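Local structure of peptide ABC transporter, peptide-binding protein (Thermus thermophilus, 2D5W) at residues Y156-K159 with H160-P164; F192-K195 with F196-Q200; E536-E540 with E541-L545; A379-A382 with E383-W386. The protein binds oligopeptides and probably hands them to the membrane components of an ABC transporter for uptake into the cell. All blocks are in the same frame, centred on the assembly; numbering follows the deposited sequence.

All four contacts are local and lie in series along the chain; none nests within or crosses another. Contact 1 comes first, where a loop after strand 136-141 turns into helix 159-173. Contact 2 follows at the turn joining helix 182-194 to helix 199-203, and it packs directly on contact 1 through Phe-192, Phe-196 and Met-162. Next in the sequence is contact 4, which closes the turn from helix 374-383 to strand 387-388. Contact 3 comes last, joining helix 524-541 to strand 544-557. Contacts 3 and 4 both lean on helix 325-333, their centres about 19 Å apart, whereas contacts 1 and 3 lie on opposite sides of the chain's centre.

Contact 1: Y156-K159 with H160-P164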
loop_
_atom_site.group_PDB
_atom_site.type_symbol
_atom_site.label_atom_id
_atom_site.label_comp_id
_atom_site.label_asym_id
_atom_site.label_seq_id
_atom_site.Cartn_x
_atom_site.Cartn_y
_atom_site.Cartn_z
ATOM N N TYR A 156 8.246 -13.884 -8.763
ATOM C CA TYR A 156 8.867 -15.159 -8.430
ATOM C C TYR A 156 8.861 -15.372 -6.920
ATOM O O TYR A 156 8.737 -14.423 -6.143
ATOM C CB TYR A 156 10.298 -15.227 -8.988
ATOM C CG TYR A 156 11.314 -14.377 -8.263
ATOM C CD1 TYR A 156 12.246 -14.956 -7.404
ATOM C CD2 TYR A 156 11.341 -12.994 -8.428
ATOM C CE1 TYR A 156 13.182 -14.179 -6.728
ATOM C CE2 TYR A 156 12.270 -12.209 -7.756
ATOM C CZ TYR A 156 13.187 -12.808 -6.908
ATOM O OH TYR A 156 14.109 -12.039 -6.233
ATOM N N ALA A 157 8.971 -16.632 -6.517
ATOM C CA ALA A 157 8.986 -17.020 -5.109
ATOM C C ALA A 157 9.846 -18.280 -5.045
ATOM O O ALA A 157 9.986 -18.982 -6.048
ATOM C CB ALA A 157 7.566 -17.297 -4.620
ATOM N N PRO A 158 10.416 -18.597 -3.869
ATOM C CA PRO A 158 11.270 -19.788 -3.756
ATOM C C PRO A 158 10.578 -21.142 -3.805
ATOM O O PRO A 158 10.134 -21.669 -2.783
ATOM C CB PRO A 158 12.009 -19.555 -2.446
ATOM C CG PRO A 158 10.976 -18.849 -1.614
ATOM C CD PRO A 158 10.339 -17.873 -2.586
ATOM N N LYS A 159 10.526 -21.716 -5.000
ATOM C CA LYS A 159 9.879 -22.999 -5.205
ATOM C C LYS A 159 10.488 -24.140 -4.398
ATOM O O LYS A 159 9.756 -24.962 -3.851
ATOM C CB LYS A 159 9.899 -23.365 -6.690
ATOM C CG LYS A 159 9.231 -24.694 -7.006
ATOM C CD LYS A 159 9.427 -25.075 -8.464
ATOM C CE LYS A 159 8.888 -26.466 -8.751
ATOM N NZ LYS A 159 9.095 -26.845 -10.176
ATOM N N HIS A 160 11.816 -24.200 -4.320
ATOM C CA HIS A 160 12.445 -25.291 -3.584
ATOM C C HIS A 160 12.101 -25.267 -2.100
ATOM O O HIS A 160 12.202 -26.284 -1.419
ATOM C CB HIS A 160 13.974 -25.299 -3.785
ATOM C CG HIS A 160 14.698 -24.158 -3.136
ATOM N ND1 HIS A 160 14.653 -22.868 -3.621
ATOM C CD2 HIS A 160 15.529 -24.126 -2.065
ATOM C CE1 HIS A 160 15.425 -22.093 -2.880
ATOM N NE2 HIS A 160 15.969 -22.832 -1.930
ATOM N N ILE A 161 11.668 -24.112 -1.608
ATOM C CA ILE A 161 11.302 -23.964 -0.203
ATOM C C ILE A 161 9.807 -24.150 0.040
ATOM O O ILE A 161 9.402 -24.900 0.930
ATOM C CB ILE A 161 11.700 -22.562 0.330
ATOM C CG1 ILE A 161 13.222 -22.396 0.298
ATOM C CG2 ILE A 161 11.138 -22.350 1.737
ATOM C CD1 ILE A 161 13.987 -23.386 1.163
ATOM N N MET A 162 8.990 -23.476 -0.762
ATOM C CA MET A 162 7.541 -23.512 -0.590
ATOM C C MET A 162 6.769 -24.494 -1.463
ATOM O O MET A 162 5.614 -24.802 -1.174
ATOM C CB MET A 162 6.978 -22.105 -0.817
ATOM C CG MET A 162 7.644 -21.021 0.025
ATOM S SD MET A 162 7.065 -19.360 -0.384
ATOM C CE MET A 162 5.555 -19.285 0.580
ATOM N N GLY A 163 7.410 -24.971 -2.526
ATOM C CA GLY A 163 6.771 -25.888 -3.460
ATOM C C GLY A 163 6.198 -27.170 -2.885
ATOM O O GLY A 163 5.052 -27.517 -3.178
ATOM N N PRO A 164 6.967 -27.910 -2.077
ATOM C CA PRO A 164 6.444 -29.155 -1.505
ATOM C C PRO A 164 5.131 -28.957 -0.745
ATOM O O PRO A 164 4.174 -29.710 -0.931
ATOM C CB PRO A 164 7.586 -29.625 -0.610
ATOM C CG PRO A 164 8.800 -29.150 -1.361
ATOM C CD PRO A 164 8.397 -27.746 -1.760
#
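Met-162 sets off with CG beside its own backbone N and opposite its carbonyl carbon (chi1 -53°), and that direction carries its sulfur back over Pro-158. SD ends 4.1 Å from Pro-158 CG, the two side chains meeting at a slant, and a bend at the last torsion (chi3 83°) then turns CE off the extended line of the chain. Ile-161 meets the same proline ring one atom further round, with its CB 4.1 Å from Pro-158 CB. The ring is thus touched by two neighbouring side chains of the first helical turn.

Beneath this apolar layer the Pro-158 carbonyl is held twice. Met-162 N donates to Pro-158 O over 2.9 Å in an almost straight bond (172° at the hydrogen). Ile-161 N comes to Pro-158 O from above the carbonyl plane, at 3.1 Å. The next carbonyl round is taken by Gly-163, whose N lies 2.7 Å from Lys-159 O. Pro-164 has no N-H to continue the series, and the helix kinks there; its CD sits 3.7 Å from Lys-159 O.

The polar side chains reach outward to other parts of the protein: Lys-159 NZ forms a salt bridge with Glu-102, and His-160 NE2 is hydrogen-bonded to Asp-95. Lys-159 N, at the open start of the helix, is hydrogen-bonded to Asp-103 of helix 101-112. This is a helix N-terminus with proline at the N-cap, the entry into helix 159-173.

Contact 2: F192-K195 with F196-Q200; sequences FFLK and FATPQ
Phe-196 N donates to Phe-193 O at 2.9 Å, from well above the carbonyl plane, and Ala-197 N makes a weak bond to Leu-194 O, so the chain closes here in two successive turns of the 3-10 type, each N-H reaching the carbonyl three residues back. From there it runs to Thr-198, the N-cap of helix 199-203.

The main side-chain meeting is between two phenylalanines four residues apart. Phe-196 turns its edge toward the face of Phe-192 in an offset edge-to-face pair, with centroids 5.9 Å apart and planes at 70°. The closest carbons are Phe-192 CE1 and Phe-196 CE2, at 4.0 Å. Phe-196 reaches this place because its CG lies opposite the carbonyl carbon and beside the backbone N (chi1 -58°), which swings the ring back along the preceding turn. There the ring's edge also meets the backbone: CD2 of Phe-196 is 3.3 Å from Phe-192 O, which lies near the ring plane. Outside the turn, Trp-166 also meets the Phe-192 ring, and Ile-161 and Met-162 of helix 159-173 touch Phe-196.

On the Thr-198 side, methyl CG2 packs 3.5 Å from Leu-194 O. A water joins the two residues, donating to Leu-194 O at 2.8 Å and lying 2.8 Å from Thr-198 OG1.

Carbonyls late in a helix run short of regular backbone donors. Here Leu-194 O receives a water hydrogen and one weak backbone bond. Phe-192 O, with a weak bond from Lys-195 N, also faces the C-H edge of the Phe-196 ring, probably a mildly favourable electrostatic match.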
loop_
_atom_site.group_PDB
_atom_site.type_symbol
_atom_site.label_atom_id
_atom_site.label_comp_id
_atom_site.label_asym_id
_atom_site.label_seq_id
_atom_site.Cartn_x
_atom_site.Cartn_y
_atom_site.Cartn_z
ATOM N N PHE A 192 -1.335 -21.690 4.233
ATOM C CA PHE A 192 -0.165 -22.006 3.423
ATOM C C PHE A 192 0.887 -20.911 3.626
ATOM O O PHE A 192 2.030 -21.193 3.985
ATOM C CB PHE A 192 -0.560 -22.092 1.944
ATOM C CG PHE A 192 0.608 -22.073 0.996
ATOM C CD1 PHE A 192 1.585 -23.064 1.044
ATOM C CD2 PHE A 192 0.730 -21.060 0.054
ATOM C CE1 PHE A 192 2.668 -23.041 0.162
ATOM C CE2 PHE A 192 1.803 -21.029 -0.827
ATOM C CZ PHE A 192 2.774 -22.022 -0.772
ATOM N N PHE A 193 0.498 -19.659 3.406
ATOM C CA PHE A 193 1.435 -18.552 3.570
ATOM C C PHE A 193 1.909 -18.410 5.016
ATOM O O PHE A 193 3.086 -18.140 5.262
ATOM C CB PHE A 193 0.795 -17.244 3.097
ATOM C CG PHE A 193 0.409 -17.251 1.645
ATOM C CD1 PHE A 193 1.380 -17.342 0.650
ATOM C CD2 PHE A 193 -0.929 -17.192 1.270
ATOM C CE1 PHE A 193 1.023 -17.378 -0.700
ATOM C CE2 PHE A 193 -1.298 -17.228 -0.075
ATOM C CZ PHE A 193 -0.319 -17.322 -1.061
ATOM N N LEU A 194 1.006 -18.608 5.972
ATOM C CA LEU A 194 1.367 -18.474 7.381
ATOM C C LEU A 194 2.476 -19.424 7.826
ATOM O O LEU A 194 3.256 -19.089 8.715
ATOM C CB LEU A 194 0.132 -18.652 8.270
ATOM C CG LEU A 194 -0.872 -17.497 8.196
ATOM C CD1 LEU A 194 -2.131 -17.854 8.967
ATOM C CD2 LEU A 194 -0.239 -16.224 8.753
ATOM N N LYS A 195 2.555 -20.604 7.220
ATOM C CA LYS A 195 3.605 -21.551 7.582
ATOM C C LYS A 195 4.989 -20.979 7.280
ATOM O O LYS A 195 5.992 -21.421 7.840
ATOM C CB LYS A 195 3.424 -22.870 6.825
ATOM C CG LYS A 195 2.334 -23.763 7.387
ATOM C CD LYS A 195 2.298 -25.102 6.670
ATOM C CE LYS A 195 1.237 -26.012 7.267
ATOM N NZ LYS A 195 -0.120 -25.397 7.211
ATOM N N PHE A 196 5.032 -19.989 6.397
ATOM C CA PHE A 196 6.288 -19.366 5.985
ATOM C C PHE A 196 6.341 -17.870 6.287
ATOM O O PHE A 196 7.181 -17.165 5.722
ATOM C CB PHE A 196 6.466 -19.533 4.472
ATOM C CG PHE A 196 6.473 -20.959 4.003
ATOM C CD1 PHE A 196 7.656 -21.687 3.971
ATOM C CD2 PHE A 196 5.296 -21.569 3.577
ATOM C CE1 PHE A 196 7.669 -23.007 3.517
ATOM C CE2 PHE A 196 5.299 -22.888 3.123
ATOM C CZ PHE A 196 6.487 -23.606 3.092
ATOM N N ALA A 197 5.485 -17.373 7.176
ATOM C CA ALA A 197 5.464 -15.930 7.394
ATOM C C ALA A 197 5.309 -15.398 8.807
ATOM O O ALA A 197 5.213 -14.184 8.986
ATOM C CB ALA A 197 4.387 -15.313 6.495
ATOM N N THR A 198 5.285 -16.272 9.806
ATOM C CA THR A 198 5.150 -15.820 11.190
ATOM C C THR A 198 6.535 -15.708 11.818
ATOM O O THR A 198 7.495 -16.303 11.331
ATOM C CB THR A 198 4.318 -16.794 12.029
ATOM O OG1 THR A 198 4.966 -18.071 12.043
ATOM C CG2 THR A 198 2.913 -16.934 11.456
ATOM N N PRO A 199 6.656 -14.956 12.922
ATOM C CA PRO A 199 7.956 -14.791 13.583
ATOM C C PRO A 199 8.681 -16.090 13.937
ATOM O O PRO A 199 9.851 -16.267 13.597
ATOM C CB PRO A 199 7.611 -13.970 14.824
ATOM C CG PRO A 199 6.441 -13.143 14.365
ATOM C CD PRO A 199 5.618 -14.151 13.592
ATOM N N GLN A 200 7.996 -17.000 14.621
ATOM C CA GLN A 200 8.632 -18.250 15.020
ATOM C C GLN A 200 9.084 -19.084 13.826
ATOM O O GLN A 200 10.176 -19.650 13.838
ATOM C CB GLN A 200 7.701 -19.057 15.940
ATOM C CG GLN A 200 6.380 -19.495 15.320
ATOM C CD GLN A 200 6.483 -20.801 14.557
ATOM O OE1 GLN A 200 5.536 -21.218 13.892
ATOM N NE2 GLN A 200 7.633 -21.459 14.657
HETATM O O HOH W 1 3.466 -20.323 11.174
#

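Contact 3: E536-E540 with E541-L545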
loop_
_atom_site.group_PDB
_atom_site.type_symbol
_atom_site.label_atom_id
_atom_site.label_comp_id
_atom_site.label_asym_id
_atom_site.label_seq_id
_atom_site.Cartn_x
_atom_site.Cartn_y
_atom_site.Cartn_z
ATOM N N GLU A 536 -14.940 12.866 -11.439
ATOM C CA GLU A 536 -16.100 13.738 -11.262
ATOM C C GLU A 536 -17.241 12.926 -10.643
ATOM O O GLU A 536 -17.906 13.381 -9.711
ATOM C CB GLU A 536 -16.549 14.319 -12.608
ATOM C CG GLU A 536 -15.625 15.383 -13.190
ATOM C CD GLU A 536 -15.844 16.765 -12.587
ATOM O OE1 GLU A 536 -15.114 17.703 -12.972
ATOM O OE2 GLU A 536 -16.745 16.922 -11.735
ATOM N N ILE A 537 -17.463 11.725 -11.166
ATOM C CA ILE A 537 -18.510 10.854 -10.648
ATOM C C ILE A 537 -18.178 10.451 -9.213
ATOM O O ILE A 537 -19.034 10.477 -8.329
ATOM C CB ILE A 537 -18.646 9.584 -11.516
ATOM C CG1 ILE A 537 -19.183 9.964 -12.898
ATOM C CG2 ILE A 537 -19.561 8.575 -10.838
ATOM C CD1 ILE A 537 -19.143 8.835 -13.904
ATOM N N TRP A 538 -16.920 10.087 -8.987
ATOM C CA TRP A 538 -16.443 9.680 -7.671
ATOM C C TRP A 538 -16.738 10.762 -6.628
ATOM O O TRP A 538 -17.235 10.471 -5.538
ATOM C CB TRP A 538 -14.933 9.419 -7.741
ATOM C CG TRP A 538 -14.320 8.850 -6.490
ATOM C CD1 TRP A 538 -14.055 7.536 -6.229
ATOM C CD2 TRP A 538 -13.893 9.582 -5.335
ATOM N NE1 TRP A 538 -13.486 7.403 -4.983
ATOM C CE2 TRP A 538 -13.378 8.645 -4.412
ATOM C CE3 TRP A 538 -13.895 10.942 -4.988
ATOM C CZ2 TRP A 538 -12.871 9.021 -3.162
ATOM C CZ3 TRP A 538 -13.391 11.316 -3.747
ATOM C CH2 TRP A 538 -12.887 10.358 -2.849
ATOM N N ALA A 539 -16.440 12.013 -6.970
ATOM C CA ALA A 539 -16.655 13.122 -6.047
ATOM C C ALA A 539 -18.127 13.362 -5.726
ATOM O O ALA A 539 -18.459 13.792 -4.624
ATOM C CB ALA A 539 -16.021 14.395 -6.597
ATOM N N GLU A 540 -19.012 13.095 -6.678
ATOM C CA GLU A 540 -20.432 13.288 -6.416
ATOM C C GLU A 540 -20.957 12.231 -5.451
ATOM O O GLU A 540 -21.803 12.518 -4.605
ATOM C CB GLU A 540 -21.238 13.227 -7.717
ATOM C CG GLU A 540 -22.752 13.174 -7.496
ATOM C CD GLU A 540 -23.284 14.349 -6.683
ATOM O OE1 GLU A 540 -24.392 14.228 -6.117
ATOM O OE2 GLU A 540 -22.607 15.396 -6.612
ATOM N N GLU A 541 -20.435 11.012 -5.571
ATOM C CA GLU A 541 -20.879 9.890 -4.748
ATOM C C GLU A 541 -20.137 9.684 -3.423
ATOM O O GLU A 541 -20.675 9.063 -2.504
ATOM C CB GLU A 541 -20.796 8.610 -5.580
ATOM C CG GLU A 541 -21.542 8.689 -6.906
ATOM C CD GLU A 541 -22.913 8.053 -6.843
ATOM O OE1 GLU A 541 -23.697 8.402 -5.938
ATOM O OE2 GLU A 541 -23.206 7.198 -7.705
ATOM N N LEU A 542 -18.909 10.187 -3.332
ATOM C CA LEU A 542 -18.095 10.048 -2.121
ATOM C C LEU A 542 -18.083 8.640 -1.515
ATOM O O LEU A 542 -18.478 8.443 -0.362
ATOM C CB LEU A 542 -18.546 11.049 -1.051
ATOM C CG LEU A 542 -18.331 12.535 -1.339
ATOM C CD1 LEU A 542 -18.906 13.341 -0.184
ATOM C CD2 LEU A 542 -16.848 12.835 -1.523
ATOM N N PRO A 543 -17.629 7.635 -2.285
ATOM C CA PRO A 543 -17.594 6.273 -1.735
ATOM C C PRO A 543 -16.673 6.209 -0.514
ATOM O O PRO A 543 -16.811 5.337 0.341
ATOM C CB PRO A 543 -17.103 5.432 -2.913
ATOM C CG PRO A 543 -16.327 6.407 -3.749
ATOM C CD PRO A 543 -17.155 7.663 -3.680
ATOM N N ALA A 544 -15.724 7.138 -0.458
ATOM C CA ALA A 544 -14.808 7.276 0.670
ATOM C C ALA A 544 -14.680 8.784 0.853
ATOM O O ALA A 544 -14.946 9.544 -0.079
ATOM C CB ALA A 544 -13.448 6.662 0.359
ATOM N N LEU A 545 -14.290 9.222 2.044
ATOM C CA LEU A 545 -14.150 10.648 2.301
ATOM C C LEU A 545 -12.690 11.045 2.168
ATOM O O LEU A 545 -11.841 10.587 2.933
ATOM C CB LEU A 545 -14.658 10.987 3.705
ATOM C CG LEU A 545 -16.044 10.443 4.066
ATOM C CD1 LEU A 545 -16.437 10.926 5.454
ATOM C CD2 LEU A 545 -17.068 10.902 3.040
#
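Pro-543 leans over one face of the Trp-538 indole at a slant, its CG foremost, where helix 524-541 ends in a left-handed residue, Leu-542, followed by proline, a helix stop that sends the chain straight into strand 544-557. The contact is a CH-pi interaction: Pro-543 CG stands 3.6 Å from the centroid of the five-membered ring, 29° off its normal. The nearest ring atom is NE1, with Trp-538 NE1 3.3 Å from Pro-543 CG. Trp-538 offers its face in this way because CG is anti to the backbone N (chi1 -174°), laying the indole along the path of the departing chain. Phe-479 meets the same indole edge-to-face.

Leu-542 comes at the indole from its benzo side, with CD2 near CZ3, while its CG packs 3.5 Å from Ala-539 O. Its backbone N ends the helical bonding, donating to Trp-538 O at 2.8 Å; proline has no N-H with which to add another bond. One residue earlier, Glu-541 N is bonded to Ile-537 O, and Glu-541 CG folds back to 3.4 Å from that same Ile-537 O. The carboxylate of Glu-540 turns outward and is shared by Lys-325 and Lys-368, which probably keeps it charged.

Beyond the proline, Ala-544 O is buried without a hydrogen-bonding partner, and its neighbour on the indole is Trp-538 CH2, 3.5 Å away.

Contact 4: A379-A382 with E383-W386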
loop_
_atom_site.group_PDB
_atom_site.type_symbol
_atom_site.label_atom_id
_atom_site.label_comp_id
_atom_site.label_asym_id
_atom_site.label_seq_id
_atom_site.Cartn_x
_atom_site.Cartn_y
_atom_site.Cartn_z
ATOM N N ALA A 379 -29.109 19.791 7.141
ATOM C CA ALA A 379 -30.209 19.725 6.184
ATOM C C ALA A 379 -30.277 18.362 5.494
ATOM O O ALA A 379 -31.354 17.792 5.333
ATOM C CB ALA A 379 -30.064 20.829 5.146
ATOM N N LEU A 380 -29.121 17.845 5.084
ATOM C CA LEU A 380 -29.064 16.547 4.419
ATOM C C LEU A 380 -29.556 15.432 5.332
ATOM O O LEU A 380 -30.332 14.574 4.917
ATOM C CB LEU A 380 -27.632 16.247 3.970
ATOM C CG LEU A 380 -27.163 16.998 2.722
ATOM C CD1 LEU A 380 -25.646 16.961 2.628
ATOM C CD2 LEU A 380 -27.804 16.379 1.489
ATOM N N LEU A 381 -29.105 15.451 6.582
ATOM C CA LEU A 381 -29.508 14.426 7.533
ATOM C C LEU A 381 -30.989 14.527 7.888
ATOM O O LEU A 381 -31.659 13.513 8.071
ATOM C CB LEU A 381 -28.639 14.517 8.790
ATOM C CG LEU A 381 -27.162 14.191 8.530
ATOM C CD1 LEU A 381 -26.327 14.612 9.721
ATOM C CD2 LEU A 381 -27.001 12.703 8.247
ATOM N N ALA A 382 -31.503 15.750 7.973
ATOM C CA ALA A 382 -32.912 15.952 8.295
ATOM C C ALA A 382 -33.787 15.375 7.187
ATOM O O ALA A 382 -34.845 14.802 7.450
ATOM C CB ALA A 382 -33.203 17.433 8.471
ATOM N N GLU A 383 -33.336 15.524 5.946
ATOM C CA GLU A 383 -34.077 15.022 4.797
ATOM C C GLU A 383 -34.244 13.507 4.862
ATOM O O GLU A 383 -35.161 12.951 4.257
ATOM C CB GLU A 383 -33.357 15.410 3.502
ATOM C CG GLU A 383 -34.095 15.025 2.230
ATOM C CD GLU A 383 -33.362 15.471 0.977
ATOM O OE1 GLU A 383 -33.869 15.211 -0.135
ATOM O OE2 GLU A 383 -32.279 16.080 1.103
ATOM N N MET A 384 -33.362 12.840 5.599
ATOM C CA MET A 384 -33.433 11.391 5.718
ATOM C C MET A 384 -34.104 10.896 6.997
ATOM O O MET A 384 -33.944 9.737 7.385
ATOM C CB MET A 384 -32.036 10.787 5.566
ATOM C CG MET A 384 -31.482 10.959 4.156
ATOM S SD MET A 384 -29.854 10.238 3.899
ATOM C CE MET A 384 -28.831 11.417 4.794
ATOM N N GLY A 385 -34.853 11.783 7.646
ATOM C CA GLY A 385 -35.589 11.407 8.842
ATOM C C GLY A 385 -34.941 11.553 10.205
ATOM O O GLY A 385 -35.598 11.309 11.220
ATOM N N TRP A 386 -33.674 11.945 10.254
ATOM C CA TRP A 386 -32.996 12.091 11.537
ATOM C C TRP A 386 -33.474 13.292 12.347
ATOM O O TRP A 386 -33.672 14.378 11.803
ATOM C CB TRP A 386 -31.483 12.227 11.346
ATOM C CG TRP A 386 -30.817 11.042 10.722
ATOM C CD1 TRP A 386 -30.437 10.911 9.418
ATOM C CD2 TRP A 386 -30.421 9.834 11.381
ATOM N NE1 TRP A 386 -29.824 9.696 9.226
ATOM C CE2 TRP A 386 -29.799 9.014 10.413
ATOM C CE3 TRP A 386 -30.530 9.364 12.697
ATOM C CZ2 TRP A 386 -29.287 7.750 10.718
ATOM C CZ3 TRP A 386 -30.021 8.107 13.003
ATOM C CH2 TRP A 386 -29.405 7.314 12.014
HETATM O O HOH W 2 -35.890 14.961 10.162
#
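Met-384 and Leu-381 meet at the C-terminus of helix 374-383, which closes in a Schellman motif with Gly-385 as the residue of positive phi (90°). Two backbone bonds define it. Gly-385 N donates to Ala-382 O at 3.0 Å, and Trp-386 N reaches back in a weak bond to Leu-381 O at 3.4 Å.

The Met-384 side chain folds back along the helix. CB begins 3.7 Å from Leu-381 O, the carbonyl that also takes the Met-384 N-H. CG moves on toward the carbonyl before it, Leu-380 O. The sulfur follows in extended line, and a turn at the end of the chain (chi3 -73°) brings the methyl inward. CE finishes 3.5 Å from Leu-380 O and also packs on the leucine, 4.1 Å from Leu-381 CD2. Outside the turn, Arg-326 and Thr-327 of helix 325-333 pack against this methionine.

Leu-381 is shared with Trp-386, and this apolar pair across the motif is the one expected of a Schellman turn. Leu-381 CD2 lies 4.0 Å from Trp-386 CD1, and the indole also turns its edge to the backbone, with Leu-381 O near the ring plane and 3.2 Å from Trp-386 CD1. Leu-394 and Phe-405, on the neighbouring strands, touch both side chains, so the helix end is tied to the sheet that follows.

On the other side of the turn one water donates to both Ala-382 O and Trp-386 O, its oxygen 2.8 Å from Trp-386 O.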